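Local coordinates for protein dITP/XTP pyrophosphatase (Coxiella burnetii, PDB 3TQU) that probably hydrolyses non-canonical purine nucleoside triphosphates such as XTP, dITP and ITP to their monophosphates and diphosphate, cleansing the nucleotide pool, at residues V39-E44 and I55-H59; E6-A10 and T64-A70; F49-I54 and H122-A126; L137-G141 and Q192-V196. The contacts are given in a common frame with arbitrary orientation. Residue numbers count along the deposited sequence, not the author numbering.

Interaction 1 lays a loop on helix 49-64, interaction 2 pairs two strands of the mixed sheet, and interactions 3 and 4 pack helices on that sheet. Helix 49-64 serves both interactions 1 and 3, whose centres are 12 Å apart. The same helix leads into strand 68-77 of interaction 2. Strand 118-128 of interaction 3 is followed by strand 137-147 of interaction 4. Along the chain interaction 1 is nested within the loop closed by interaction 2; interaction 4 opens after all the others have closed. Interactions 1 and 4 are farthest apart, 20 Å between centres. The loop, helix 49-64 and strand 68-77 meet at the metal site, where Glu44 and Asp72 bind calcium.

Interaction 1. Residues V39-E44 and I55-H59; sequences VPDIEE and IKARH. With CA (calcium ion), chain E.
Residues 39-44 form an extended loop with no regular structure. It runs along residues 55-59, a piece of helix 49-64. The CA atoms come nearest at Ile42 and Lys56 (6.5 Å) and at Glu44 and Ile55 (7.1 Å). His59 points its CB toward the loop with chi1 t and chi2 near 62°. This brings NE2 to the backbone of the loop, where it donates a hydrogen bond to Pro40 O at 3.0 Å. Val39, also t, places CG1 3.5 Å from His59 NE2. Ile42 takes the extended tt rotamer. Its CB sits over one face of the His59 ring, 3.9 Å from the centroid, as a CH-pi contact. Its CD1 reaches Ile55 CG2 at 4.0 Å, and its CG2 lies 4.1 Å from Lys56 CG. Glu44 (chi1 m, chi2 t) and Lys56 (m, t, m, t) start sideways, but their ends converge. Lys56 NZ and Glu44 OE2 form a salt bridge of 2.8 Å, and NZ also hydrogen-bonds to the carbonyl of Asp71. The Glu44 carboxylate is bidentate on calcium, with OE1 at 2.7 Å and OE2 at 2.8 Å from the ion. Five waters at 2.5 to 2.7 Å and Asp72 complete the shell. The calcium probably takes the place of the predicted magnesium cofactor in this acidic metal site of the HAM1 pyrophosphatases.

Interaction 2. Residues E6-A10 and T64-A70; sequences EIVLA and TGLPALA
Strand 6-9 lies beside strand 68-70 in parallel, with axes 4.7 Å apart and directions 36° apart. Val8 pairs with Ala68 (CA-CA 4.5 Å) and Leu9 with Leu69 (5.2 Å). Val8 N donates to Pro67 O at 2.9 Å, Leu69 N to Val8 O at 2.8 Å, and Ala10 N to Leu69 O at 3.1 Å. Val8 (chi1 t) fills a hollow above small Ala68. Its CG2 reaches Leu66 CD1 at 3.8 Å and Thr64 OG1 at 3.5 Å. Leu66 (mt) also sets CD1 4.1 Å from Glu6 CB. On the other face, Leu9 CD1 meets Leu69 CD2 at 3.8 Å, and Ile7 CG2 packs 4.1 Å from Leu69 CB. Ala10 CB touches Ala70 CB at 3.8 Å. Gly65, with positive phi, turns the chain out of helix 49-64. An ST turn holds this bend: Leu66 N donates to Thr64 OG1 (3.3 Å), which also hydrogen-bonds to Ala60 O. Backbone hydrogen bonds fix the parallel register, while the side chains meeting across it are mostly apolar.

Interaction 3. Residues F49-I54 and H122-A126; sequences FVENAI and HCVIA
This is a buried helix-on-sheet contact. The N-terminal part of helix 49-64 lies on strand 118-128, in the middle of the mixed sheet. The axes of helix 49-54 and strand 122-126 approach to 7.4 Å and cross at -35°. CA atoms are nearest at Ala53 and Ala126 (5.5 Å) and at Val50 and Val124 (5.7 Å). His122, Val124 and Ala126 point toward the helix, alternating with Cys123 and Ile125, which point away. Val124 (chi1 t) is central. Its CG2 lies 3.7 Å from Phe49 CB, and its CG1 lies 3.8 Å from Val50 CB. Such apolar layering of helix against sheet builds the alpha/beta core of the HAM1 fold. Farther along, small residues let the backbones come close: Ala53 CB is 3.8 Å from Ala126 CB and 3.6 Å from Val124 O. Ile54 CG1 reaches Ala126 CB at 4.1 Å. At the other end Phe49 (chi1 m) sets CE2 3.7 Å from His122 CB. The rings are near parallel (21°) but slid apart, centroids 5.8 Å away, so they barely overlap. The His122 ring nitrogens hydrogen-bond to His140 and Thr76. Phe49 also touches Asp72, a calcium ligand, and Val50 packs on Ile54 of the second subunit.

Interaction 4. Residues L137-G141 and Q192-V196; sequences LICHG and QLSTV
Gln192, Leu137 and Cys139 bury the most surface here. They join strand 137-141 to helix 192-196, part of helix 185-199. The strand and helix run roughly antiparallel, at 144°, with axes 8.9 Å apart at closest. The CA atoms of Cys139 and Gln192 are 6.1 Å apart. Gln192 (chi1 m, chi2 t) stretches its amide along the strand and grips one residue twice. Its NE2 donates to His140 O at 3.0 Å. Its OE1 accepts a weak hydrogen bond from His140 N at 3.1 Å. Cys139 (chi1 m) directs its side chain to the helix, with SG 4.0 Å from Leu193 CB. Leu137 (tp) closes the lower-numbered end: its CD2 lies 3.7 Å from Leu193 CD1 and 3.8 Å from Val196 CG1. His140 points its CB away from the helix, and its ring hydrogen-bonds to His122. Because the Gln192 amide binds the backbone of His140, the polar link does not depend on that residue's side chain, while Leu137, Cys139, Leu193 and Val196 add apolar contacts.

Interaction 1. Residues V39-E44 and I55-H59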
loop_
_atom_site.group_PDB
_atom_site.type_symbol
_atom_site.label_atom_id
_atom_site.label_comp_id
_atom_site.label_asym_id
_atom_site.label_seq_id
_atom_site.Cartn_x
_atom_site.Cartn_y
_atom_site.Cartn_z
ATOM N N VAL A 39 19.485 15.680 3.129
ATOM C CA VAL A 39 18.148 15.504 3.681
ATOM C C VAL A 39 18.230 14.793 5.028
ATOM O O VAL A 39 18.815 13.714 5.129
ATOM C CB VAL A 39 17.253 14.676 2.738
ATOM C CG1 VAL A 39 15.878 14.466 3.353
ATOM C CG2 VAL A 39 17.142 15.355 1.379
ATOM N N PRO A 40 17.647 15.398 6.071
ATOM C CA PRO A 40 17.646 14.765 7.393
ATOM C C PRO A 40 16.620 13.636 7.470
ATOM O O PRO A 40 15.667 13.617 6.687
ATOM C CB PRO A 40 17.239 15.909 8.320
ATOM C CG PRO A 40 16.398 16.792 7.466
ATOM C CD PRO A 40 16.976 16.709 6.079
ATOM N N ASP A 41 16.821 12.702 8.393
ATOM C CA ASP A 41 15.829 11.664 8.648
ATOM C C ASP A 41 14.542 12.307 9.152
ATOM O O ASP A 41 14.576 13.325 9.845
ATOM C CB ASP A 41 16.337 10.668 9.693
ATOM C CG ASP A 41 17.384 9.717 9.144
ATOM O OD1 ASP A 41 17.846 9.922 8.004
ATOM O OD2 ASP A 41 17.751 8.765 9.862
ATOM N N ILE A 42 13.410 11.709 8.798
ATOM C CA ILE A 42 12.120 12.144 9.310
ATOM C C ILE A 42 11.565 11.048 10.211
ATOM O O ILE A 42 11.806 9.867 9.975
ATOM C CB ILE A 42 11.129 12.443 8.164
ATOM C CG1 ILE A 42 9.819 13.002 8.719
ATOM C CG2 ILE A 42 10.878 11.191 7.334
ATOM C CD1 ILE A 42 8.863 13.498 7.654
ATOM N N GLU A 43 10.833 11.439 11.249
ATOM C CA GLU A 43 10.320 10.482 12.226
ATOM C C GLU A 43 9.233 9.569 11.658
ATOM O O GLU A 43 8.298 10.028 11.003
ATOM C CB GLU A 43 9.790 11.215 13.461
ATOM C CG GLU A 43 9.251 10.290 14.541
ATOM C CD GLU A 43 8.681 11.041 15.729
ATOM O OE1 GLU A 43 8.760 12.288 15.743
ATOM O OE2 GLU A 43 8.148 10.383 16.649
ATOM N N GLU A 44 9.364 8.271 11.912
ATOM C CA GLU A 44 8.339 7.309 11.529
ATOM C C GLU A 44 7.222 7.286 12.567
ATOM O O GLU A 44 7.407 6.806 13.684
ATOM C CB GLU A 44 8.944 5.918 11.380
ATOM C CG GLU A 44 9.870 5.780 10.189
ATOM C CD GLU A 44 10.605 4.462 10.192
ATOM O OE1 GLU A 44 11.169 4.107 11.247
ATOM O OE2 GLU A 44 10.614 3.778 9.147
ATOM N N ILE A 55 5.722 8.039 4.336
ATOM C CA ILE A 55 6.201 9.201 5.074
ATOM C C ILE A 55 7.636 9.537 4.682
ATOM O O ILE A 55 7.973 10.696 4.459
ATOM C CB ILE A 55 6.119 8.982 6.599
ATOM C CG1 ILE A 55 4.665 9.078 7.075
ATOM C CG2 ILE A 55 6.984 9.998 7.334
ATOM C CD1 ILE A 55 4.482 8.783 8.556
ATOM N N LYS A 56 8.471 8.510 4.582
ATOM C CA LYS A 56 9.891 8.707 4.324
ATOM C C LYS A 56 10.175 9.016 2.853
ATOM O O LYS A 56 11.039 9.836 2.541
ATOM C CB LYS A 56 10.694 7.496 4.806
ATOM C CG LYS A 56 10.563 7.249 6.308
ATOM C CD LYS A 56 11.513 6.170 6.796
ATOM C CE LYS A 56 11.209 4.822 6.160
ATOM N NZ LYS A 56 12.064 3.744 6.743
ATOM N N ALA A 57 9.442 8.371 1.954
ATOM C CA ALA A 57 9.602 8.636 0.529
ATOM C C ALA A 57 9.097 10.032 0.162
ATOM O O ALA A 57 9.740 10.751 -0.601
ATOM C CB ALA A 57 8.895 7.568 -0.300
ATOM N N ARG A 58 7.947 10.416 0.708
ATOM C CA ARG A 58 7.391 11.733 0.425
ATOM C C ARG A 58 8.322 12.835 0.910
ATOM O O ARG A 58 8.477 13.864 0.251
ATOM C CB ARG A 58 6.016 11.912 1.065
ATOM C CG ARG A 58 5.416 13.282 0.776
ATOM C CD ARG A 58 4.380 13.699 1.805
ATOM N NE ARG A 58 3.207 12.834 1.814
ATOM C CZ ARG A 58 2.867 12.062 2.839
ATOM N NH1 ARG A 58 3.615 12.048 3.931
ATOM N NH2 ARG A 58 1.786 11.305 2.774
ATOM N N HIS A 59 8.928 12.614 2.073
ATOM C CA HIS A 59 9.871 13.566 2.650
ATOM C C HIS A 59 11.063 13.760 1.722
ATOM O O HIS A 59 11.420 14.888 1.378
ATOM C CB HIS A 59 10.341 13.073 4.020
ATOM C CG HIS A 59 11.379 13.943 4.656
ATOM N ND1 HIS A 59 11.142 15.255 5.002
ATOM C CD2 HIS A 59 12.656 13.682 5.022
ATOM C CE1 HIS A 59 12.230 15.767 5.549
ATOM N NE2 HIS A 59 13.164 14.833 5.572
HETATM CA CA CA E . 11.369 1.466 10.539
HETATM O O HOH W 1 12.536 1.028 12.846
HETATM O O HOH W 2 11.968 -1.063 10.399
HETATM O O HOH W 3 12.925 1.440 8.572
HETATM O O HOH W 4 13.865 2.286 10.931
HETATM O O HOH W 5 8.944 1.037 11.494
#

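Interaction 2. Residues E6-A10 and T64-A70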
loop_
_atom_site.group_PDB
_atom_site.type_symbol
_atom_site.label_atom_id
_atom_site.label_comp_id
_atom_site.label_asym_id
_atom_site.label_seq_id
_atom_site.Cartn_x
_atom_site.Cartn_y
_atom_site.Cartn_z
ATOM N N GLU A 6 16.936 9.269 -12.347
ATOM C CA GLU A 6 17.479 9.443 -11.005
ATOM C C GLU A 6 16.400 9.277 -9.938
ATOM O O GLU A 6 15.389 9.980 -9.953
ATOM C CB GLU A 6 18.131 10.820 -10.865
ATOM C CG GLU A 6 19.390 11.008 -11.692
ATOM C CD GLU A 6 20.045 12.354 -11.447
ATOM O OE1 GLU A 6 19.316 13.365 -11.341
ATOM O OE2 GLU A 6 21.289 12.402 -11.347
ATOM N N ILE A 7 16.617 8.345 -9.016
ATOM C CA ILE A 7 15.686 8.144 -7.912
ATOM C C ILE A 7 16.414 8.246 -6.577
ATOM O O ILE A 7 17.461 7.637 -6.387
ATOM C CB ILE A 7 14.971 6.782 -8.009
ATOM C CG1 ILE A 7 14.254 6.645 -9.355
ATOM C CG2 ILE A 7 13.972 6.618 -6.870
ATOM C CD1 ILE A 7 13.619 5.286 -9.575
ATOM N N VAL A 8 15.858 9.027 -5.659
ATOM C CA VAL A 8 16.460 9.202 -4.344
ATOM C C VAL A 8 16.075 8.064 -3.411
ATOM O O VAL A 8 14.905 7.695 -3.321
ATOM C CB VAL A 8 16.036 10.540 -3.699
ATOM C CG1 VAL A 8 16.526 10.614 -2.258
ATOM C CG2 VAL A 8 16.565 11.713 -4.508
ATOM N N LEU A 9 17.069 7.512 -2.724
ATOM C CA LEU A 9 16.846 6.483 -1.722
ATOM C C LEU A 9 16.841 7.134 -0.344
ATOM O O LEU A 9 17.820 7.764 0.051
ATOM C CB LEU A 9 17.956 5.430 -1.794
ATOM C CG LEU A 9 17.693 4.080 -1.119
ATOM C CD1 LEU A 9 16.585 3.326 -1.843
ATOM C CD2 LEU A 9 18.964 3.243 -1.088
ATOM N N ALA A 10 15.740 6.988 0.386
ATOM C CA ALA A 10 15.610 7.634 1.688
ATOM C C ALA A 10 16.535 7.020 2.744
ATOM O O ALA A 10 16.924 7.685 3.702
ATOM C CB ALA A 10 14.160 7.596 2.157
ATOM N N THR A 64 14.199 16.976 -2.241
ATOM C CA THR A 64 15.122 16.839 -3.366
ATOM C C THR A 64 14.530 17.262 -4.710
ATOM O O THR A 64 15.261 17.668 -5.612
ATOM C CB THR A 64 15.661 15.401 -3.487
ATOM O OG1 THR A 64 14.580 14.506 -3.776
ATOM C CG2 THR A 64 16.341 14.979 -2.194
ATOM N N GLY A 65 13.212 17.164 -4.845
ATOM C CA GLY A 65 12.565 17.470 -6.109
ATOM C C GLY A 65 12.633 16.314 -7.092
ATOM O O GLY A 65 12.208 16.439 -8.241
ATOM N N LEU A 66 13.171 15.184 -6.639
ATOM C CA LEU A 66 13.277 13.989 -7.472
ATOM C C LEU A 66 12.298 12.924 -6.988
ATOM O O LEU A 66 11.786 13.021 -5.876
ATOM C CB LEU A 66 14.696 13.424 -7.407
ATOM C CG LEU A 66 15.858 14.187 -8.039
ATOM C CD1 LEU A 66 17.148 13.422 -7.804
ATOM C CD2 LEU A 66 15.631 14.404 -9.524
ATOM N N PRO A 67 12.036 11.905 -7.823
ATOM C CA PRO A 67 11.298 10.730 -7.346
ATOM C C PRO A 67 12.048 10.121 -6.169
ATOM O O PRO A 67 13.269 10.230 -6.119
ATOM C CB PRO A 67 11.346 9.776 -8.542
ATOM C CG PRO A 67 11.563 10.657 -9.728
ATOM C CD PRO A 67 12.412 11.789 -9.243
ATOM N N ALA A 68 11.342 9.498 -5.235
ATOM C CA ALA A 68 12.004 8.963 -4.054
ATOM C C ALA A 68 11.434 7.606 -3.681
ATOM O O ALA A 68 10.239 7.354 -3.847
ATOM C CB ALA A 68 11.890 9.932 -2.890
ATOM N N LEU A 69 12.301 6.737 -3.176
ATOM C CA LEU A 69 11.910 5.390 -2.798
ATOM C C LEU A 69 12.299 5.131 -1.351
ATOM O O LEU A 69 13.429 5.415 -0.941
ATOM C CB LEU A 69 12.585 4.373 -3.717
ATOM C CG LEU A 69 12.211 2.899 -3.565
ATOM C CD1 LEU A 69 12.453 2.163 -4.871
ATOM C CD2 LEU A 69 12.980 2.243 -2.418
ATOM N N ALA A 70 11.360 4.602 -0.576
ATOM C CA ALA A 70 11.639 4.262 0.810
ATOM C C ALA A 70 10.996 2.930 1.161
ATOM O O ALA A 70 10.100 2.461 0.458
ATOM C CB ALA A 70 11.135 5.356 1.739
#

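Interaction 3. Residues F49-I54 and H122-A126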
loop_
_atom_site.group_PDB
_atom_site.type_symbol
_atom_site.label_atom_id
_atom_site.label_comp_id
_atom_site.label_asym_id
_atom_site.label_seq_id
_atom_site.Cartn_x
_atom_site.Cartn_y
_atom_site.Cartn_z
ATOM N N PHE A 49 3.614 -0.403 8.232
ATOM C CA PHE A 49 4.842 -0.261 7.457
ATOM C C PHE A 49 4.610 0.645 6.252
ATOM O O PHE A 49 5.433 1.510 5.943
ATOM C CB PHE A 49 5.370 -1.627 7.003
ATOM C CG PHE A 49 5.580 -2.600 8.126
ATOM C CD1 PHE A 49 6.513 -2.340 9.120
ATOM C CD2 PHE A 49 4.850 -3.780 8.186
ATOM C CE1 PHE A 49 6.705 -3.234 10.158
ATOM C CE2 PHE A 49 5.042 -4.676 9.219
ATOM C CZ PHE A 49 5.971 -4.404 10.206
ATOM N N VAL A 50 3.478 0.459 5.580
ATOM C CA VAL A 50 3.198 1.232 4.377
ATOM C C VAL A 50 3.127 2.731 4.677
ATOM O O VAL A 50 3.622 3.545 3.904
ATOM C CB VAL A 50 1.915 0.755 3.664
ATOM C CG1 VAL A 50 0.718 0.875 4.584
ATOM C CG2 VAL A 50 1.696 1.542 2.386
ATOM N N GLU A 51 2.529 3.092 5.808
ATOM C CA GLU A 51 2.467 4.497 6.210
ATOM C C GLU A 51 3.854 5.107 6.424
ATOM O O GLU A 51 4.109 6.249 6.037
ATOM C CB GLU A 51 1.609 4.667 7.467
ATOM C CG GLU A 51 0.111 4.613 7.188
ATOM C CD GLU A 51 -0.719 4.561 8.451
ATOM O OE1 GLU A 51 -0.507 3.633 9.255
ATOM O OE2 GLU A 51 -1.579 5.446 8.644
ATOM N N ASN A 52 4.745 4.350 7.049
ATOM C CA ASN A 52 6.098 4.834 7.291
ATOM C C ASN A 52 6.902 4.920 5.998
ATOM O O ASN A 52 7.657 5.872 5.784
ATOM C CB ASN A 52 6.807 3.958 8.326
ATOM C CG ASN A 52 6.279 4.181 9.732
ATOM O OD1 ASN A 52 5.906 5.298 10.096
ATOM N ND2 ASN A 52 6.243 3.118 10.529
ATOM N N ALA A 53 6.723 3.927 5.132
ATOM C CA ALA A 53 7.382 3.921 3.833
ATOM C C ALA A 53 7.004 5.169 3.046
ATOM O O ALA A 53 7.859 5.818 2.440
ATOM C CB ALA A 53 7.015 2.661 3.050
ATOM N N ILE A 54 5.720 5.514 3.066
ATOM C CA ILE A 54 5.252 6.707 2.364
ATOM C C ILE A 54 5.784 7.981 3.010
ATOM O O ILE A 54 6.245 8.890 2.317
ATOM C CB ILE A 54 3.714 6.754 2.288
ATOM C CG1 ILE A 54 3.215 5.696 1.302
ATOM C CG2 ILE A 54 3.247 8.127 1.856
ATOM C CD1 ILE A 54 1.731 5.444 1.370
ATOM N N HIS A 122 7.953 -8.570 7.153
ATOM C CA HIS A 122 7.319 -7.760 6.121
ATOM C C HIS A 122 8.273 -6.695 5.615
ATOM O O HIS A 122 8.996 -6.076 6.398
ATOM C CB HIS A 122 6.061 -7.077 6.661
ATOM C CG HIS A 122 4.984 -8.028 7.070
ATOM N ND1 HIS A 122 3.900 -8.312 6.268
ATOM C CD2 HIS A 122 4.824 -8.764 8.195
ATOM C CE1 HIS A 122 3.117 -9.180 6.883
ATOM N NE2 HIS A 122 3.655 -9.470 8.054
ATOM N N CYS A 123 8.266 -6.478 4.304
ATOM C CA CYS A 123 8.971 -5.349 3.716
ATOM C C CYS A 123 8.039 -4.611 2.770
ATOM O O CYS A 123 7.541 -5.188 1.801
ATOM C CB CYS A 123 10.213 -5.804 2.954
ATOM S SG CYS A 123 11.041 -4.452 2.077
ATOM N N VAL A 124 7.799 -3.337 3.053
ATOM C CA VAL A 124 6.943 -2.529 2.201
ATOM C C VAL A 124 7.764 -1.404 1.601
ATOM O O VAL A 124 8.346 -0.595 2.324
ATOM C CB VAL A 124 5.751 -1.935 2.976
ATOM C CG1 VAL A 124 4.858 -1.113 2.035
ATOM C CG2 VAL A 124 4.948 -3.039 3.647
ATOM N N ILE A 125 7.813 -1.375 0.275
ATOM C CA ILE A 125 8.534 -0.353 -0.463
ATOM C C ILE A 125 7.533 0.614 -1.072
ATOM O O ILE A 125 6.518 0.198 -1.637
ATOM C CB ILE A 125 9.385 -0.987 -1.587
ATOM C CG1 ILE A 125 10.463 -1.886 -0.982
ATOM C CG2 ILE A 125 10.009 0.086 -2.475
ATOM C CD1 ILE A 125 11.288 -2.642 -2.008
ATOM N N ALA A 126 7.806 1.905 -0.938
ATOM C CA ALA A 126 6.988 2.918 -1.586
ATOM C C ALA A 126 7.854 3.744 -2.523
ATOM O O ALA A 126 8.918 4.223 -2.135
ATOM C CB ALA A 126 6.310 3.810 -0.552
#

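Interaction 4. Residues L137-G141 and Q192-V196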
loop_
_atom_site.group_PDB
_atom_site.type_symbol
_atom_site.label_atom_id
_atom_site.label_comp_id
_atom_site.label_asym_id
_atom_site.label_seq_id
_atom_site.Cartn_x
_atom_site.Cartn_y
_atom_site.Cartn_z
ATOM N N LEU A 137 3.806 3.674 -6.093
ATOM C CA LEU A 137 3.957 2.241 -6.267
ATOM C C LEU A 137 4.202 1.630 -4.899
ATOM O O LEU A 137 5.085 2.079 -4.169
ATOM C CB LEU A 137 5.141 1.937 -7.180
ATOM C CG LEU A 137 5.513 0.462 -7.339
ATOM C CD1 LEU A 137 4.356 -0.327 -7.939
ATOM C CD2 LEU A 137 6.760 0.326 -8.193
ATOM N N ILE A 138 3.416 0.620 -4.544
ATOM C CA ILE A 138 3.600 -0.072 -3.275
ATOM C C ILE A 138 3.951 -1.531 -3.533
ATOM O O ILE A 138 3.192 -2.252 -4.178
ATOM C CB ILE A 138 2.328 -0.017 -2.405
ATOM C CG1 ILE A 138 1.900 1.436 -2.164
ATOM C CG2 ILE A 138 2.546 -0.752 -1.087
ATOM C CD1 ILE A 138 2.929 2.270 -1.433
ATOM N N CYS A 139 5.109 -1.955 -3.040
ATOM C CA CYS A 139 5.519 -3.351 -3.139
ATOM C C CYS A 139 5.560 -3.951 -1.744
ATOM O O CYS A 139 6.235 -3.429 -0.860
ATOM C CB CYS A 139 6.892 -3.464 -3.797
ATOM S SG CYS A 139 6.964 -2.774 -5.462
ATOM N N HIS A 140 4.836 -5.047 -1.542
ATOM C CA HIS A 140 4.743 -5.642 -0.216
ATOM C C HIS A 140 5.241 -7.085 -0.197
ATOM O O HIS A 140 4.571 -7.990 -0.695
ATOM C CB HIS A 140 3.303 -5.562 0.299
ATOM C CG HIS A 140 3.140 -6.014 1.717
ATOM N ND1 HIS A 140 1.965 -5.846 2.419
ATOM C CD2 HIS A 140 4.000 -6.630 2.562
ATOM C CE1 HIS A 140 2.110 -6.341 3.635
ATOM N NE2 HIS A 140 3.336 -6.821 3.749
ATOM N N GLY A 141 6.419 -7.291 0.386
ATOM C CA GLY A 141 7.002 -8.617 0.500
ATOM C C GLY A 141 6.707 -9.240 1.852
ATOM O O GLY A 141 6.820 -8.580 2.891
ATOM N N GLN A 192 9.385 -7.648 -6.881
ATOM C CA GLN A 192 8.150 -6.991 -7.307
ATOM C C GLN A 192 8.475 -5.631 -7.914
ATOM O O GLN A 192 7.944 -5.261 -8.963
ATOM C CB GLN A 192 7.198 -6.805 -6.123
ATOM C CG GLN A 192 6.732 -8.096 -5.462
ATOM C CD GLN A 192 5.896 -7.837 -4.220
ATOM O OE1 GLN A 192 5.329 -6.756 -4.057
ATOM N NE2 GLN A 192 5.823 -8.824 -3.335
ATOM N N LEU A 193 9.350 -4.890 -7.237
ATOM C CA LEU A 193 9.808 -3.589 -7.710
ATOM C C LEU A 193 10.524 -3.700 -9.056
ATOM O O LEU A 193 10.273 -2.913 -9.971
ATOM C CB LEU A 193 10.746 -2.946 -6.683
ATOM C CG LEU A 193 11.331 -1.582 -7.064
ATOM C CD1 LEU A 193 10.239 -0.526 -7.084
ATOM C CD2 LEU A 193 12.438 -1.185 -6.104
ATOM N N SER A 194 11.419 -4.677 -9.172
ATOM C CA SER A 194 12.170 -4.875 -10.407
ATOM C C SER A 194 11.243 -5.175 -11.577
ATOM O O SER A 194 11.420 -4.651 -12.674
ATOM C CB SER A 194 13.179 -6.010 -10.249
ATOM O OG SER A 194 13.910 -6.192 -11.447
ATOM N N THR A 195 10.260 -6.033 -11.342
ATOM C CA THR A 195 9.302 -6.382 -12.381
ATOM C C THR A 195 8.627 -5.132 -12.939
ATOM O O THR A 195 8.493 -4.977 -14.154
ATOM C CB THR A 195 8.236 -7.364 -11.859
ATOM O OG1 THR A 195 8.857 -8.616 -11.536
ATOM C CG2 THR A 195 7.166 -7.598 -12.915
ATOM N N VAL A 196 8.211 -4.237 -12.048
ATOM C CA VAL A 196 7.533 -3.017 -12.469
ATOM C C VAL A 196 8.482 -2.075 -13.202
ATOM O O VAL A 196 8.147 -1.542 -14.257
ATOM C CB VAL A 196 6.889 -2.286 -11.275
ATOM C CG1 VAL A 196 6.294 -0.956 -11.723
ATOM C CG2 VAL A 196 5.825 -3.163 -10.629
#